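Local coordinates for protein putative aminopeptidase (Leishmania major, PDB 5NTH) that probably acts as a manganese-dependent leucyl aminopeptidase of the M17 family, removing residues from the N-terminus of peptides, at residues A334-M339 / A350-T355. Sequence-based numbering, arbitrary orientation.
Sequences AVVRSM and ANISVT
Ile352 is the one side chain of 350-355 that touches residues 334-339, where Val335, Val336 and Met339 receive it. Its two branches divide the work. CG1 lies anti to the backbone N (chi1 -170°) and carries CD1 to Val335 CG1, 4.2 Å away. The other branch, CG2, rests against two neighbouring methyls, Met339 CE at 4.2 Å and Val336 CG2 at 4.3 Å. Met339 extends from its backbone and then bends at chi3 (-62°), which places the methyl CE rather than the sulfur against the isoleucine. Ile352 supplies about 60 of the 108 Å² buried, so one side chain faces three. Phe332, earlier on the same helix, also touches Ile352; Val354 meets the helix further back, at Val328 and Phe332, while Tyr281 of strand 275-282 touches Met339. The segment axes approach to 10.6 Å and run nearly antiparallel, at 153°, as the chain leaves the helix and returns through a short connection into the central mixed sheet of the catalytic domain. No hydrogen bond crosses the interface, and all four touching residues are buried; cohesion between these two segments therefore rests on dispersion and the exclusion of water from aliphatic groups.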
loop_
_atom_site.group_PDB
_atom_site.type_symbol
_atom_site.label_atom_id
_atom_site.label_comp_id
_atom_site.label_asym_id
_atom_site.label_seq_id
_atom_site.Cartn_x
_atom_site.Cartn_y
_atom_site.Cartn_z
ATOM N N ALA A 334 31.637 -31.404 -10.596
ATOM C CA ALA A 334 32.980 -31.209 -10.103
ATOM C C ALA A 334 33.453 -32.393 -9.249
ATOM O O ALA A 334 34.572 -32.902 -9.428
ATOM C CB ALA A 334 33.036 -29.948 -9.291
ATOM N N VAL A 335 32.595 -32.814 -8.323
ATOM C CA VAL A 335 32.849 -33.989 -7.504
ATOM C C VAL A 335 33.090 -35.210 -8.363
ATOM O O VAL A 335 34.129 -35.819 -8.257
ATOM C CB VAL A 335 31.702 -34.302 -6.556
ATOM C CG1 VAL A 335 31.897 -35.659 -5.916
ATOM C CG2 VAL A 335 31.634 -33.234 -5.478
ATOM N N VAL A 336 32.144 -35.568 -9.213
ATOM C CA VAL A 336 32.379 -36.675 -10.123
ATOM C C VAL A 336 33.646 -36.519 -10.961
ATOM O O VAL A 336 34.337 -37.497 -11.223
ATOM C CB VAL A 336 31.176 -36.920 -11.022
ATOM C CG1 VAL A 336 31.523 -37.808 -12.215
ATOM C CG2 VAL A 336 30.062 -37.538 -10.220
ATOM N N ARG A 337 33.941 -35.308 -11.408
ATOM C CA ARG A 337 35.146 -35.089 -12.203
ATOM C C ARG A 337 36.382 -35.377 -11.383
ATOM O O ARG A 337 37.369 -35.895 -11.912
ATOM C CB ARG A 337 35.209 -33.657 -12.725
ATOM C CG ARG A 337 34.622 -33.553 -14.105
ATOM C CD ARG A 337 34.423 -32.125 -14.557
ATOM N NE ARG A 337 33.934 -32.067 -15.944
ATOM C CZ ARG A 337 33.436 -30.977 -16.526
ATOM N NH1 ARG A 337 33.340 -29.814 -15.872
ATOM N NH2 ARG A 337 33.011 -31.056 -17.770
ATOM N N SER A 338 36.341 -35.010 -10.102
ATOM C CA SER A 338 37.457 -35.243 -9.211
ATOM C C SER A 338 37.647 -36.780 -8.987
ATOM O O SER A 338 38.760 -37.321 -9.053
ATOM C CB SER A 338 37.241 -34.462 -7.911
ATOM O OG SER A 338 38.307 -34.672 -6.978
ATOM N N MET A 339 36.538 -37.475 -8.764
ATOM C CA MET A 339 36.517 -38.938 -8.651
ATOM C C MET A 339 37.190 -39.638 -9.835
ATOM O O MET A 339 37.952 -40.578 -9.643
ATOM C CB MET A 339 35.075 -39.456 -8.477
ATOM C CG MET A 339 34.539 -39.223 -7.089
ATOM S SD MET A 339 32.952 -39.995 -6.770
ATOM C CE MET A 339 31.943 -39.189 -7.936
ATOM N N ALA A 350 30.350 -43.502 -1.576
ATOM C CA ALA A 350 29.962 -44.680 -2.362
ATOM C C ALA A 350 29.018 -44.330 -3.491
ATOM O O ALA A 350 29.286 -44.662 -4.638
ATOM C CB ALA A 350 29.312 -45.721 -1.458
ATOM N N ASN A 351 27.894 -43.695 -3.148
ATOM C CA ASN A 351 26.935 -43.194 -4.131
ATOM C C ASN A 351 26.628 -41.736 -3.991
ATOM O O ASN A 351 26.331 -41.284 -2.888
ATOM C CB ASN A 351 25.617 -43.901 -3.968
ATOM C CG ASN A 351 25.719 -45.342 -4.322
ATOM O OD1 ASN A 351 25.830 -45.681 -5.504
ATOM N ND2 ASN A 351 25.705 -46.205 -3.309
ATOM N N ILE A 352 26.671 -41.008 -5.109
ATOM C CA ILE A 352 26.204 -39.626 -5.111
ATOM C C ILE A 352 25.097 -39.438 -6.126
ATOM O O ILE A 352 25.135 -39.978 -7.228
ATOM C CB ILE A 352 27.339 -38.609 -5.306
ATOM C CG1 ILE A 352 26.819 -37.183 -5.056
ATOM C CG2 ILE A 352 27.976 -38.743 -6.676
ATOM C CD1 ILE A 352 27.916 -36.180 -4.747
ATOM N N SER A 353 24.116 -38.645 -5.727
ATOM C CA SER A 353 22.860 -38.481 -6.453
ATOM C C SER A 353 22.588 -36.996 -6.488
ATOM O O SER A 353 22.853 -36.294 -5.520
ATOM C CB SER A 353 21.810 -39.219 -5.650
ATOM O OG SER A 353 20.502 -38.845 -5.957
ATOM N N VAL A 354 22.117 -36.480 -7.600
ATOM C CA VAL A 354 21.633 -35.084 -7.594
ATOM C C VAL A 354 20.285 -35.045 -8.260
ATOM O O VAL A 354 20.135 -35.580 -9.351
ATOM C CB VAL A 354 22.608 -34.055 -8.229
ATOM C CG1 VAL A 354 23.007 -34.420 -9.662
ATOM C CG2 VAL A 354 22.005 -32.651 -8.164
ATOM N N THR A 355 19.317 -34.426 -7.580
ATOM C CA THR A 355 17.949 -34.343 -8.070
ATOM C C THR A 355 17.570 -32.880 -8.354
ATOM O O THR A 355 17.578 -32.025 -7.477
ATOM C CB THR A 355 16.972 -35.003 -7.084
ATOM O OG1 THR A 355 17.257 -36.404 -7.013
ATOM C CG2 THR A 355 15.528 -34.835 -7.547
#